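Local coordinates for protein benzoylformate decarboxylase (PDB 4Q9D) that belongs to the thiamine diphosphate-dependent enzymes, in which a magnesium ion is held in the C-terminal cofactor-binding domain, at residues D434-A448 / L484-C498. Sequence-based numbering, arbitrary orientation.
Sequences DGSFQYSIQAIWTAA and LPGLDISSIAAGFGC. With MG (magnesium ion), chain F; FMT (formic acid), chain H.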
ATOM      1  N   ASP B 434      14.643   4.158  33.484  1.00 19.77           N
ATOM      2  CA  ASP B 434      14.611   5.618  33.367  1.00 20.75           C
ATOM      3  C   ASP B 434      14.527   6.080  31.913  1.00 21.98           C
ATOM      4  O   ASP B 434      13.909   7.098  31.632  1.00 23.89           O
ATOM      5  CB  ASP B 434      15.772   6.325  34.143  1.00 18.57           C
ATOM      6  CG  ASP B 434      17.160   5.738  33.844  1.00 23.27           C
ATOM      7  OD1 ASP B 434      17.278   4.672  33.229  1.00 32.75           O
ATOM      8  OD2 ASP B 434      18.161   6.340  34.249  1.00 29.10           O
ATOM      9  N   GLY B 435      15.164   5.354  30.995  1.00 24.81           N
ATOM     10  CA  GLY B 435      15.046   5.678  29.577  1.00 24.11           C
ATOM     11  C   GLY B 435      13.618   5.443  29.077  1.00 21.29           C
ATOM     12  O   GLY B 435      13.016   6.307  28.432  1.00 23.03           O
ATOM     13  N   SER B 436      13.086   4.267  29.380  1.00 21.00           N
ATOM     14  CA  SER B 436      11.720   3.909  29.038  1.00 22.16           C
ATOM     15  C   SER B 436      10.715   4.892  29.590  1.00 21.76           C
ATOM     16  O   SER B 436       9.746   5.234  28.914  1.00 25.68           O
ATOM     17  CB  SER B 436      11.382   2.504  29.564  1.00 22.01           C
ATOM     18  OG  SER B 436      12.194   1.539  28.892  1.00 29.92           O
ATOM     19  N   PHE B 437      10.946   5.344  30.821  1.00 22.19           N
ATOM     20  CA  PHE B 437      10.044   6.296  31.463  1.00 17.97           C
ATOM     21  C   PHE B 437       9.880   7.599  30.666  1.00 21.95           C
ATOM     22  O   PHE B 437       8.813   8.198  30.702  1.00 21.45           O
ATOM     23  CB  PHE B 437      10.519   6.636  32.880  1.00 20.54           C
ATOM     24  CG  PHE B 437       9.444   7.223  33.753  1.00 22.05           C
ATOM     25  CD1 PHE B 437       8.350   6.448  34.155  1.00 17.47           C
ATOM     26  CD2 PHE B 437       9.533   8.537  34.199  1.00 22.34           C
ATOM     27  CE1 PHE B 437       7.347   6.992  34.972  1.00 19.58           C
ATOM     28  CE2 PHE B 437       8.533   9.087  35.002  1.00 18.94           C
ATOM     29  CZ  PHE B 437       7.435   8.319  35.377  1.00 20.53           C
ATOM     30  N   GLN B 438      10.917   8.032  29.953  1.00 21.78           N
ATOM     31  CA  GLN B 438      10.858   9.315  29.213  1.00 25.99           C
ATOM     32  C   GLN B 438       9.972   9.328  27.973  1.00 23.30           C
ATOM     33  O   GLN B 438       9.433  10.387  27.622  1.00 27.00           O
ATOM     34  CB  GLN B 438      12.253   9.762  28.766  1.00 24.30           C
ATOM     35  CG  GLN B 438      13.286   9.704  29.863  1.00 20.78           C
ATOM     36  CD  GLN B 438      12.876  10.483  31.087  1.00 23.59           C
ATOM     37  OE1 GLN B 438      12.511  11.662  30.995  1.00 24.88           O
ATOM     38  NE2 GLN B 438      12.943   9.833  32.256  1.00 25.12           N
ATOM     39  N   TYR B 439       9.856   8.191  27.282  1.00 21.98           N
ATOM     40  CA  TYR B 439       9.145   8.139  25.987  1.00 24.11           C
ATOM     41  C   TYR B 439       7.736   8.684  26.052  1.00 24.18           C
ATOM     42  O   TYR B 439       7.323   9.445  25.178  1.00 22.83           O
ATOM     43  CB  TYR B 439       9.093   6.713  25.376  1.00 20.69           C
ATOM     44  CG  TYR B 439      10.414   6.229  24.816  1.00 27.91           C
ATOM     45  CD1 TYR B 439      10.643   6.161  23.447  1.00 24.90           C
ATOM     46  CD2 TYR B 439      11.419   5.793  25.671  1.00 29.13           C
ATOM     47  CE1 TYR B 439      11.879   5.692  22.950  1.00 28.74           C
ATOM     48  CE2 TYR B 439      12.630   5.336  25.196  1.00 30.31           C
ATOM     49  CZ  TYR B 439      12.863   5.302  23.849  1.00 32.57           C
ATOM     50  OH  TYR B 439      14.089   4.828  23.434  1.00 41.25           O
ATOM     51  N   SER B 440       6.999   8.260  27.074  1.00 22.50           N
ATOM     52  CA  SER B 440       5.597   8.612  27.209  1.00 22.34           C
ATOM     53  C   SER B 440       5.365   9.132  28.612  1.00 19.83           C
ATOM     54  O   SER B 440       4.324   8.887  29.217  1.00 22.64           O
ATOM     55  CB  SER B 440       4.695   7.389  26.947  1.00 23.30           C
ATOM     56  OG  SER B 440       4.913   6.859  25.641  1.00 26.94           O
ATOM     57  N   ILE B 441       6.348   9.869  29.109  1.00 21.90           N
ATOM     58  CA  ILE B 441       6.306  10.444  30.436  1.00 21.05           C
ATOM     59  C   ILE B 441       5.054  11.297  30.684  1.00 26.12           C
ATOM     60  O   ILE B 441       4.502  11.277  31.788  1.00 21.77           O
ATOM     61  CB  ILE B 441       7.631  11.232  30.750  1.00 22.49           C
ATOM     62  CG1 ILE B 441       7.804  11.465  32.266  1.00 23.94           C
ATOM     63  CG2 ILE B 441       7.755  12.513  29.919  1.00 21.07           C
ATOM     64  CD1 ILE B 441       9.281  11.883  32.619  1.00 27.46           C
ATOM     65  N   GLN B 442       4.557  11.988  29.659  1.00 23.31           N
ATOM     66  CA  GLN B 442       3.372  12.852  29.839  1.00 21.30           C
ATOM     67  C   GLN B 442       2.134  12.064  30.244  1.00 21.24           C
ATOM     68  O   GLN B 442       1.154  12.651  30.722  1.00 21.12           O
ATOM     69  CB  GLN B 442       3.050  13.682  28.566  1.00 22.55           C
ATOM     70  CG  GLN B 442       4.294  14.317  27.886  1.00 21.80           C
ATOM     71  CD  GLN B 442       4.846  13.419  26.785  1.00 23.30           C
ATOM     72  OE1 GLN B 442       4.926  12.198  26.960  1.00 26.96           O
ATOM     73  NE2 GLN B 442       5.174  14.012  25.621  1.00 22.49           N
ATOM     74  N   ALA B 443       2.137  10.748  30.019  1.00 22.93           N
ATOM     75  CA  ALA B 443       0.961   9.960  30.417  1.00 22.49           C
ATOM     76  C   ALA B 443       0.710  10.066  31.931  1.00 22.12           C
ATOM     77  O   ALA B 443      -0.403   9.864  32.362  1.00 22.88           O
ATOM     78  CB  ALA B 443       1.096   8.492  30.009  1.00 19.54           C
ATOM     79  N   ILE B 444       1.743  10.345  32.738  1.00 20.37           N
ATOM     80  CA  ILE B 444       1.526  10.364  34.187  1.00 25.88           C
ATOM     81  C   ILE B 444       0.597  11.526  34.611  1.00 21.62           C
ATOM     82  O   ILE B 444      -0.030  11.483  35.667  1.00 28.87           O
ATOM     83  CB  ILE B 444       2.846  10.373  34.990  1.00 21.67           C
ATOM     84  CG1 ILE B 444       3.590  11.681  34.813  1.00 16.75           C
ATOM     85  CG2 ILE B 444       3.745   9.203  34.569  1.00 17.57           C
ATOM     86  CD1 ILE B 444       4.989  11.636  35.479  1.00 23.72           C
ATOM     87  N   TRP B 445       0.473  12.529  33.747  1.00 20.98           N
ATOM     88  CA  TRP B 445      -0.433  13.657  33.991  1.00 18.22           C
ATOM     89  C   TRP B 445      -1.857  13.143  34.027  1.00 21.45           C
ATOM     90  O   TRP B 445      -2.652  13.558  34.865  1.00 22.63           O
ATOM     91  CB  TRP B 445      -0.281  14.727  32.891  1.00 19.65           C
ATOM     92  CG  TRP B 445      -1.202  15.891  33.043  1.00 21.13           C
ATOM     93  CD1 TRP B 445      -1.035  16.965  33.877  1.00 22.18           C
ATOM     94  CD2 TRP B 445      -2.425  16.125  32.326  1.00 23.19           C
ATOM     95  NE1 TRP B 445      -2.084  17.840  33.731  1.00 22.40           N
ATOM     96  CE2 TRP B 445      -2.951  17.359  32.789  1.00 27.12           C
ATOM     97  CE3 TRP B 445      -3.139  15.404  31.353  1.00 21.47           C
ATOM     98  CZ2 TRP B 445      -4.165  17.897  32.312  1.00 20.18           C
ATOM     99  CZ3 TRP B 445      -4.349  15.951  30.858  1.00 22.03           C
ATOM    100  CH2 TRP B 445      -4.838  17.181  31.344  1.00 24.64           C
ATOM    101  N   THR B 446      -2.186  12.250  33.099  1.00 20.91           N
ATOM    102  CA  THR B 446      -3.514  11.638  33.081  1.00 21.55           C
ATOM    103  C   THR B 446      -3.748  10.809  34.351  1.00 23.82           C
ATOM    104  O   THR B 446      -4.851  10.808  34.900  1.00 23.54           O
ATOM    105  CB  THR B 446      -3.691  10.752  31.820  1.00 20.02           C
ATOM    106  OG1 THR B 446      -3.460  11.540  30.655  1.00 19.26           O
ATOM    107  CG2 THR B 446      -5.103  10.148  31.742  1.00 16.90           C
ATOM    108  N   ALA B 447      -2.715  10.104  34.821  1.00 22.62           N
ATOM    109  CA  ALA B 447      -2.835   9.353  36.080  1.00 19.83           C
ATOM    110  C   ALA B 447      -3.183  10.317  37.240  1.00 23.51           C
ATOM    111  O   ALA B 447      -4.055  10.038  38.062  1.00 21.43           O
ATOM    112  CB  ALA B 447      -1.507   8.586  36.388  1.00 18.20           C
ATOM    113  N   ALA B 448      -2.505  11.459  37.292  1.00 20.84           N
ATOM    114  CA  ALA B 448      -2.752  12.407  38.375  1.00 21.68           C
ATOM    115  C   ALA B 448      -4.128  13.035  38.225  1.00 27.46           C
ATOM    116  O   ALA B 448      -4.868  13.115  39.200  1.00 29.15           O
ATOM    117  CB  ALA B 448      -1.679  13.468  38.436  1.00 21.80           C
ATOM    118  N   LEU B 484      22.103   8.759  29.854  1.00 28.43           N
ATOM    119  CA  LEU B 484      20.997   9.670  30.181  1.00 28.30           C
ATOM    120  C   LEU B 484      21.325  10.557  31.373  1.00 25.03           C
ATOM    121  O   LEU B 484      20.657  10.461  32.408  1.00 25.31           O
ATOM    122  CB  LEU B 484      19.724   8.858  30.518  1.00 32.79           C
ATOM    123  CG  LEU B 484      19.258   7.952  29.383  1.00 38.34           C
ATOM    124  CD1 LEU B 484      18.241   6.932  29.838  1.00 30.50           C
ATOM    125  CD2 LEU B 484      18.702   8.806  28.269  1.00 34.82           C
ATOM    126  N   PRO B 485      22.370  11.401  31.255  1.00 26.33           N
ATOM    127  CA  PRO B 485      22.688  12.275  32.391  1.00 26.69           C
ATOM    128  C   PRO B 485      21.671  13.411  32.464  1.00 32.03           C
ATOM    129  O   PRO B 485      20.952  13.639  31.498  1.00 21.98           O
ATOM    130  CB  PRO B 485      24.071  12.848  32.018  1.00 26.60           C
ATOM    131  CG  PRO B 485      24.031  12.888  30.489  1.00 27.72           C
ATOM    132  CD  PRO B 485      23.274  11.615  30.103  1.00 22.15           C
ATOM    133  N   GLY B 486      21.612  14.113  33.590  1.00 32.19           N
ATOM    134  CA  GLY B 486      20.924  15.393  33.644  1.00 28.60           C
ATOM    135  C   GLY B 486      19.404  15.303  33.606  1.00 28.43           C
ATOM    136  O   GLY B 486      18.751  16.052  32.891  1.00 29.23           O
ATOM    137  N   LEU B 487      18.854  14.382  34.379  1.00 22.27           N
ATOM    138  CA  LEU B 487      17.420  14.209  34.486  1.00 28.52           C
ATOM    139  C   LEU B 487      17.090  14.149  35.943  1.00 28.00           C
ATOM    140  O   LEU B 487      17.643  13.335  36.669  1.00 27.88           O
ATOM    141  CB  LEU B 487      16.957  12.902  33.841  1.00 29.96           C
ATOM    142  CG  LEU B 487      16.847  12.823  32.325  1.00 32.00           C
ATOM    143  CD1 LEU B 487      16.546  11.374  31.962  1.00 29.91           C
ATOM    144  CD2 LEU B 487      15.729  13.751  31.842  1.00 24.43           C
ATOM    145  N   ASP B 488      16.201  15.030  36.377  1.00 25.03           N
ATOM    146  CA  ASP B 488      15.661  14.948  37.725  1.00 26.77           C
ATOM    147  C   ASP B 488      14.208  14.511  37.577  1.00 30.50           C
ATOM    148  O   ASP B 488      13.302  15.323  37.354  1.00 23.72           O
ATOM    149  CB  ASP B 488      15.814  16.286  38.465  1.00 26.52           C
ATOM    150  CG  ASP B 488      15.088  16.298  39.821  1.00 27.83           C
ATOM    151  OD1 ASP B 488      14.646  15.241  40.306  1.00 34.03           O
ATOM    152  OD2 ASP B 488      14.935  17.388  40.385  1.00 39.61           O
ATOM    153  N   ILE B 489      13.999  13.202  37.647  1.00 26.91           N
ATOM    154  CA  ILE B 489      12.715  12.635  37.293  1.00 22.50           C
ATOM    155  C   ILE B 489      11.611  12.988  38.319  1.00 27.51           C
ATOM    156  O   ILE B 489      10.443  13.096  37.959  1.00 24.69           O
ATOM    157  CB  ILE B 489      12.841  11.118  37.043  1.00 20.15           C
ATOM    158  CG1 ILE B 489      13.701  10.883  35.790  1.00 22.30           C
ATOM    159  CG2 ILE B 489      11.438  10.479  36.920  1.00 19.66           C
ATOM    160  CD1 ILE B 489      13.986   9.444  35.489  1.00 25.49           C
ATOM    161  N   SER B 490      11.984  13.193  39.583  1.00 26.24           N
ATOM    162  CA  SER B 490      11.024  13.660  40.608  1.00 27.00           C
ATOM    163  C   SER B 490      10.427  15.026  40.302  1.00 23.97           C
ATOM    164  O   SER B 490       9.217  15.206  40.405  1.00 27.99           O
ATOM    165  CB  SER B 490      11.651  13.714  41.999  1.00 30.21           C
ATOM    166  OG  SER B 490      11.445  12.482  42.638  1.00 37.72           O
ATOM    167  N   SER B 491      11.265  15.981  39.911  1.00 26.48           N
ATOM    168  CA  SER B 491      10.747  17.293  39.517  1.00 29.01           C
ATOM    169  C   SER B 491       9.761  17.197  38.370  1.00 25.07           C
ATOM    170  O   SER B 491       8.709  17.857  38.384  1.00 31.44           O
ATOM    171  CB  SER B 491      11.883  18.236  39.148  1.00 27.36           C
ATOM    172  OG  SER B 491      12.680  18.401  40.298  1.00 48.63           O
ATOM    173  N   ILE B 492      10.094  16.379  37.373  1.00 29.12           N
ATOM    174  CA  ILE B 492       9.200  16.213  36.223  1.00 23.58           C
ATOM    175  C   ILE B 492       7.881  15.629  36.699  1.00 22.17           C
ATOM    176  O   ILE B 492       6.806  16.130  36.346  1.00 25.26           O
ATOM    177  CB  ILE B 492       9.849  15.339  35.109  1.00 23.83           C
ATOM    178  CG1 ILE B 492      11.165  15.954  34.651  1.00 22.51           C
ATOM    179  CG2 ILE B 492       8.909  15.158  33.904  1.00 26.53           C
ATOM    180  CD1 ILE B 492      12.052  14.994  33.770  1.00 26.93           C
ATOM    181  N   ALA B 493       7.953  14.601  37.538  1.00 21.94           N
ATOM    182  CA  ALA B 493       6.741  13.911  38.014  1.00 24.13           C
ATOM    183  C   ALA B 493       5.836  14.856  38.804  1.00 24.07           C
ATOM    184  O   ALA B 493       4.623  14.881  38.629  1.00 25.58           O
ATOM    185  CB  ALA B 493       7.131  12.713  38.888  1.00 23.56           C
ATOM    186  N   ALA B 494       6.458  15.642  39.673  1.00 23.48           N
ATOM    187  CA  ALA B 494       5.766  16.605  40.490  1.00 28.71           C
ATOM    188  C   ALA B 494       5.175  17.647  39.559  1.00 24.95           C
ATOM    189  O   ALA B 494       4.050  18.077  39.742  1.00 28.56           O
ATOM    190  CB  ALA B 494       6.760  17.263  41.497  1.00 21.59           C
ATOM    191  N   GLY B 495       5.931  18.030  38.537  1.00 24.38           N
ATOM    192  CA  GLY B 495       5.441  18.991  37.563  1.00 24.79           C
ATOM    193  C   GLY B 495       4.164  18.564  36.865  1.00 27.39           C
ATOM    194  O   GLY B 495       3.319  19.405  36.567  1.00 26.59           O
ATOM    195  N   PHE B 496       4.042  17.260  36.597  1.00 25.32           N
ATOM    196  CA  PHE B 496       2.839  16.655  36.006  1.00 25.83           C
ATOM    197  C   PHE B 496       1.751  16.310  37.027  1.00 24.45           C
ATOM    198  O   PHE B 496       0.733  15.708  36.665  1.00 24.67           O
ATOM    199  CB  PHE B 496       3.199  15.396  35.195  1.00 22.84           C
ATOM    200  CG  PHE B 496       3.829  15.704  33.851  1.00 20.85           C
ATOM    201  CD1 PHE B 496       3.118  16.413  32.881  1.00 22.60           C
ATOM    202  CD2 PHE B 496       5.112  15.274  33.554  1.00 21.94           C
ATOM    203  CE1 PHE B 496       3.688  16.696  31.635  1.00 23.75           C
ATOM    204  CE2 PHE B 496       5.691  15.545  32.304  1.00 18.78           C
ATOM    205  CZ  PHE B 496       4.986  16.259  31.350  1.00 22.87           C
ATOM    206  N   GLY B 497       1.966  16.678  38.289  1.00 26.24           N
ATOM    207  CA  GLY B 497       0.945  16.506  39.314  1.00 25.44           C
ATOM    208  C   GLY B 497       1.005  15.231  40.147  1.00 32.93           C
ATOM    209  O   GLY B 497       0.116  14.982  40.965  1.00 28.26           O
ATOM    210  N   CYS B 498       2.036  14.413  39.953  1.00 24.72           N
ATOM    211  CA  CYS B 498       2.120  13.164  40.705  1.00 28.39           C
ATOM    212  C   CYS B 498       2.839  13.389  42.027  1.00 28.03           C
ATOM    213  O   CYS B 498       3.742  14.224  42.088  1.00 25.72           O
ATOM    214  CB  CYS B 498       2.907  12.124  39.908  1.00 24.28           C
ATOM    215  SG  CYS B 498       1.960  11.489  38.509  1.00 26.70           S
TER
HETATM  216 MG    MG F 601      18.263   2.673  32.632  1.00 32.01          MG
HETATM  217  C   FMT H 603      15.726   1.650  30.470  1.00 31.96           C
HETATM  218  O1  FMT H 603      14.620   1.825  29.971  1.00 36.69           O
HETATM  219  O2  FMT H 603      16.459   2.577  30.792  1.00 34.28           O
HETATM  220  O   HOH W   1      16.991   1.623  34.396  1.00 31.72           O
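Asp434, whose CB rests 3.8 Å from Ile489 CD1, is gripped at both carboxylate oxygens: OD1 binds the magnesium ion at 2.3 Å, while OD2 takes a salt bridge from Arg460 NH1 and a hydrogen bond from Gly462 N. Asp434 belongs to the Gly-Asp-Gly sequence of the thiamine diphosphate fold, just after strand 428-433 of the parallel sheet of the C-terminal cofactor-binding domain, and Asn461 OD1 and the backbone O of Glu463 also bind the metal. Formic acid also reaches the ion and accepts hydrogen bonds from Gly435 N, Ser436 N and Ser436 OG. Behind this site, Gln438 bends at chi2 and returns NE2 to Asp434 O (3.0 Å, 159°), in the plane of both the amide and the carbonyl. That bond fixes the rotation of the amide. Ile489 CD1 packs against NE2 at 3.4 Å, and the Leu487 side chain, coming head-on toward that of Gln438, sets its methyls against the amide; OE1 is buried with no polar partner. Farther along, Ile441 CD1 meets Ile492 CG2 at 3.5 Å, the two side chains at about a right angle. The Phe496 ring then takes Gln442 CA over one face in a CH-pi contact, 4.3 Å from its centroid, while Gln442 NE2 turns to Gln438 O of the second subunit. With Ile444 CG1 between its backbone N and carbonyl carbon (chi1 68°), the Ile444 side chain runs across Phe496 CB, and its CD1 continues to Ala493. Phe496 O receives a CA-H...O contact from Trp445 CA (3.6 Å, 162°). A Schellman motif at Gly497 ends helix 489-495, and there Ala448 CB lies 3.5 Å from Gly497 O.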